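Local coordinates for protein-L-isoaspartate(D-aspartate) O-methyltransferase (Sulfolobus tokodaii, PDB 1VBF) that probably methylates L-isoaspartyl residues of damaged proteins, using S-adenosyl-L-methionine as donor, in the service of their repair or degradation, at residues 163-175 with 185-197. Residues are numbered along the deposited sequence; the frame is centred on the assembly and turned at random.
Sequences LPIGVGRVQKLYK and LENLGEVMFGRIG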
# COMPACT_ATOMS: atom_id res chain seq x y z
N LEU B 163 -24.85 -12.85 11.86
CA LEU B 163 -23.53 -13.34 11.45
C LEU B 163 -22.68 -12.26 10.84
O LEU B 163 -23.21 -11.29 10.33
CB LEU B 163 -23.61 -14.46 10.42
CG LEU B 163 -24.47 -14.39 9.13
CD1 LEU B 163 -24.88 -12.99 8.73
CD2 LEU B 163 -23.68 -15.05 8.03
N PRO B 164 -21.34 -12.43 10.88
CA PRO B 164 -20.40 -11.47 10.31
C PRO B 164 -20.15 -11.88 8.85
O PRO B 164 -19.80 -13.03 8.57
CB PRO B 164 -19.13 -11.65 11.14
CG PRO B 164 -19.51 -12.63 12.23
CD PRO B 164 -20.62 -13.44 11.67
N ILE B 165 -20.37 -10.96 7.91
CA ILE B 165 -20.12 -11.27 6.51
C ILE B 165 -18.99 -10.41 5.96
O ILE B 165 -18.97 -9.19 6.13
CB ILE B 165 -21.36 -11.01 5.62
CG1 ILE B 165 -22.52 -11.91 6.05
CG2 ILE B 165 -21.01 -11.26 4.14
CD1 ILE B 165 -23.75 -11.68 5.23
N GLY B 166 -18.03 -11.04 5.31
CA GLY B 166 -16.95 -10.28 4.74
C GLY B 166 -15.68 -11.03 4.48
O GLY B 166 -15.29 -11.92 5.24
N VAL B 167 -15.05 -10.70 3.36
CA VAL B 167 -13.75 -11.26 3.02
C VAL B 167 -12.91 -10.10 3.58
O VAL B 167 -13.47 -9.04 3.89
CB VAL B 167 -13.60 -11.40 1.48
CG1 VAL B 167 -14.48 -12.52 0.99
CG2 VAL B 167 -14.01 -10.13 0.78
N GLY B 168 -11.62 -10.25 3.78
CA GLY B 168 -10.90 -9.11 4.32
C GLY B 168 -10.93 -9.15 5.83
O GLY B 168 -11.90 -9.62 6.42
N ARG B 169 -9.87 -8.64 6.45
CA ARG B 169 -9.68 -8.66 7.88
C ARG B 169 -10.61 -7.82 8.77
O ARG B 169 -10.42 -7.78 9.98
CB ARG B 169 -8.21 -8.35 8.18
CG ARG B 169 -7.39 -8.29 6.90
CD ARG B 169 -6.19 -9.21 6.87
NE ARG B 169 -5.07 -8.69 7.65
CZ ARG B 169 -4.45 -7.52 7.43
NH1 ARG B 169 -4.83 -6.72 6.45
NH2 ARG B 169 -3.45 -7.16 8.22
N VAL B 170 -11.59 -7.16 8.18
CA VAL B 170 -12.57 -6.40 8.96
C VAL B 170 -13.90 -6.62 8.27
O VAL B 170 -14.03 -6.29 7.11
CB VAL B 170 -12.27 -4.89 8.98
CG1 VAL B 170 -13.40 -4.14 9.67
CG2 VAL B 170 -11.00 -4.64 9.72
N GLN B 171 -14.88 -7.18 8.97
CA GLN B 171 -16.16 -7.48 8.34
C GLN B 171 -17.31 -6.67 8.89
O GLN B 171 -17.10 -5.68 9.58
CB GLN B 171 -16.47 -8.96 8.50
CG GLN B 171 -15.32 -9.89 8.14
CD GLN B 171 -14.34 -10.08 9.27
OE1 GLN B 171 -14.72 -10.19 10.42
NE2 GLN B 171 -13.06 -10.14 8.94
N LYS B 172 -18.52 -7.09 8.59
CA LYS B 172 -19.70 -6.40 9.09
C LYS B 172 -20.62 -7.40 9.77
O LYS B 172 -20.77 -8.52 9.31
CB LYS B 172 -20.46 -5.72 7.95
CG LYS B 172 -19.79 -4.48 7.36
CD LYS B 172 -20.11 -4.42 5.88
CE LYS B 172 -19.63 -5.73 5.20
NZ LYS B 172 -20.11 -5.93 3.79
N LEU B 173 -21.23 -6.98 10.87
CA LEU B 173 -22.15 -7.81 11.64
C LEU B 173 -23.55 -7.61 11.05
O LEU B 173 -24.03 -6.49 10.94
CB LEU B 173 -22.09 -7.37 13.12
CG LEU B 173 -22.36 -8.32 14.30
CD1 LEU B 173 -23.70 -8.01 14.90
CD2 LEU B 173 -22.28 -9.76 13.85
N TYR B 174 -24.20 -8.69 10.66
CA TYR B 174 -25.52 -8.54 10.08
C TYR B 174 -26.64 -9.24 10.83
O TYR B 174 -26.49 -10.39 11.26
CB TYR B 174 -25.57 -9.05 8.65
CG TYR B 174 -24.92 -8.18 7.63
CD1 TYR B 174 -23.56 -8.31 7.34
CD2 TYR B 174 -25.66 -7.25 6.92
CE1 TYR B 174 -22.96 -7.52 6.38
CE2 TYR B 174 -25.08 -6.45 5.95
CZ TYR B 174 -23.73 -6.59 5.68
OH TYR B 174 -23.16 -5.80 4.72
N LYS B 175 -27.77 -8.55 10.95
CA LYS B 175 -28.95 -9.12 11.58
C LYS B 175 -29.92 -9.40 10.42
O LYS B 175 -30.45 -8.48 9.78
CB LYS B 175 -29.55 -8.14 12.59
CG LYS B 175 -30.77 -8.68 13.31
CD LYS B 175 -31.30 -7.68 14.31
CE LYS B 175 -32.56 -8.18 14.97
NZ LYS B 175 -32.85 -7.36 16.16
N LEU B 185 -31.65 -7.04 5.77
CA LEU B 185 -30.34 -7.13 6.39
C LEU B 185 -30.00 -5.80 7.01
O LEU B 185 -30.01 -4.77 6.35
CB LEU B 185 -29.26 -7.49 5.37
CG LEU B 185 -29.53 -8.62 4.39
CD1 LEU B 185 -28.20 -9.17 3.91
CD2 LEU B 185 -30.31 -9.73 5.05
N GLU B 186 -29.68 -5.84 8.30
CA GLU B 186 -29.34 -4.64 9.02
C GLU B 186 -27.91 -4.72 9.48
O GLU B 186 -27.55 -5.59 10.25
CB GLU B 186 -30.28 -4.49 10.20
CG GLU B 186 -29.85 -3.48 11.23
CD GLU B 186 -30.81 -3.45 12.42
OE1 GLU B 186 -31.55 -4.44 12.63
OE2 GLU B 186 -30.81 -2.44 13.16
N ASN B 187 -27.10 -3.80 8.99
CA ASN B 187 -25.70 -3.72 9.37
C ASN B 187 -25.65 -3.23 10.80
O ASN B 187 -26.11 -2.14 11.11
CB ASN B 187 -24.97 -2.72 8.48
CG ASN B 187 -23.49 -2.71 8.72
OD1 ASN B 187 -23.03 -2.94 9.84
ND2 ASN B 187 -22.73 -2.43 7.68
N LEU B 188 -25.08 -4.04 11.68
CA LEU B 188 -24.97 -3.67 13.08
C LEU B 188 -23.59 -3.12 13.40
O LEU B 188 -23.29 -2.85 14.55
CB LEU B 188 -25.26 -4.87 13.98
CG LEU B 188 -26.63 -5.51 13.78
CD1 LEU B 188 -26.78 -6.71 14.69
CD2 LEU B 188 -27.73 -4.48 14.03
N GLY B 189 -22.74 -2.98 12.39
CA GLY B 189 -21.42 -2.45 12.66
C GLY B 189 -20.24 -3.22 12.14
O GLY B 189 -20.38 -4.30 11.57
N GLU B 190 -19.05 -2.66 12.33
CA GLU B 190 -17.83 -3.29 11.87
C GLU B 190 -17.31 -4.21 12.96
O GLU B 190 -17.36 -3.86 14.13
CB GLU B 190 -16.76 -2.23 11.57
CG GLU B 190 -16.89 -1.52 10.24
CD GLU B 190 -15.79 -0.46 10.05
OE1 GLU B 190 -14.59 -0.77 10.30
OE2 GLU B 190 -16.12 0.67 9.64
N VAL B 191 -16.81 -5.37 12.56
CA VAL B 191 -16.30 -6.35 13.51
C VAL B 191 -15.10 -7.06 12.90
O VAL B 191 -14.81 -6.89 11.73
CB VAL B 191 -17.39 -7.40 13.85
CG1 VAL B 191 -18.52 -6.75 14.62
CG2 VAL B 191 -17.94 -8.00 12.57
N MSE B 192 -14.39 -7.82 13.71
CA MSE B 192 -13.24 -8.57 13.22
C MSE B 192 -13.23 -10.01 13.68
O MSE B 192 -12.66 -10.32 14.72
CB MSE B 192 -11.95 -7.92 13.66
CG MSE B 192 -11.65 -6.66 12.92
SE MSE B 192 -10.00 -5.88 13.56
CE MSE B 192 -8.84 -7.47 13.52
N PHE B 193 -13.84 -10.89 12.90
CA PHE B 193 -13.89 -12.30 13.25
C PHE B 193 -12.94 -13.09 12.38
O PHE B 193 -12.51 -12.61 11.34
CB PHE B 193 -15.29 -12.87 13.06
CG PHE B 193 -16.27 -12.45 14.10
CD1 PHE B 193 -16.77 -11.15 14.12
CD2 PHE B 193 -16.71 -13.35 15.07
CE1 PHE B 193 -17.70 -10.76 15.09
CE2 PHE B 193 -17.64 -12.96 16.04
CZ PHE B 193 -18.13 -11.67 16.05
N GLY B 194 -12.61 -14.30 12.83
CA GLY B 194 -11.76 -15.20 12.09
C GLY B 194 -12.64 -15.80 11.01
O GLY B 194 -13.87 -15.74 11.10
N ARG B 195 -12.03 -16.39 10.00
CA ARG B 195 -12.78 -16.96 8.90
C ARG B 195 -13.40 -18.31 9.19
O ARG B 195 -12.77 -19.17 9.81
CB ARG B 195 -11.87 -17.10 7.69
CG ARG B 195 -11.53 -15.79 7.03
CD ARG B 195 -10.70 -16.05 5.82
NE ARG B 195 -10.80 -14.94 4.89
CZ ARG B 195 -10.33 -14.97 3.65
NH1 ARG B 195 -9.73 -16.06 3.20
NH2 ARG B 195 -10.49 -13.92 2.85
N ILE B 196 -14.63 -18.50 8.73
CA ILE B 196 -15.34 -19.75 8.91
C ILE B 196 -14.79 -20.71 7.86
O ILE B 196 -14.45 -20.31 6.76
CB ILE B 196 -16.82 -19.57 8.69
CG1 ILE B 196 -17.59 -20.79 9.17
CG2 ILE B 196 -17.06 -19.31 7.25
CD1 ILE B 196 -19.10 -20.58 9.23
N GLY B 197 -14.70 -21.99 8.20
CA GLY B 197 -14.17 -22.95 7.26
C GLY B 197 -15.27 -23.87 6.77
O GLY B 197 -16.33 -23.93 7.39
O HOH W 1 -12.14 -12.70 5.55
O HOH W 2 -32.70 -4.61 15.02
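Q171 OE1 accepts the backbone N-H of F193 at 2.7 Å, on a lone pair and nearly straight (167°). At the other end of the amide NE2 donates to G168 O at 2.8 Å, within the plane of the amide, so the two bonds together fix the flip of the group. It is a compact example of how one side chain ties the loop leading into its own strand to the residues that follow the partner strand. The bend at chi2 (84°) turns the amide so that OE1 meets F193 and NE2 meets G168. A lysine in its place would probably leave the F193 N-H without its acceptor, loosening the tie to the loop after V191. The F193 ring turns one face to P164, whose CG lies over its centre, 3.7 Å from the centroid, in a CH-pi contact; helix 56-65 packs against the same phenyl. In the antiparallel hairpin of 171-175 and 185-191, Q171 also pairs with V191 through two backbone bonds; farther along, L173 N donates to G189 O, and L188 N meets L173 O at 2.8 Å. N187 OD1 takes the G189 N-H in an Asx turn. Backbone bonds thus hold the sheet's last two strands within this chain, while one amide, using both acceptor and donor, ties G168 to F193.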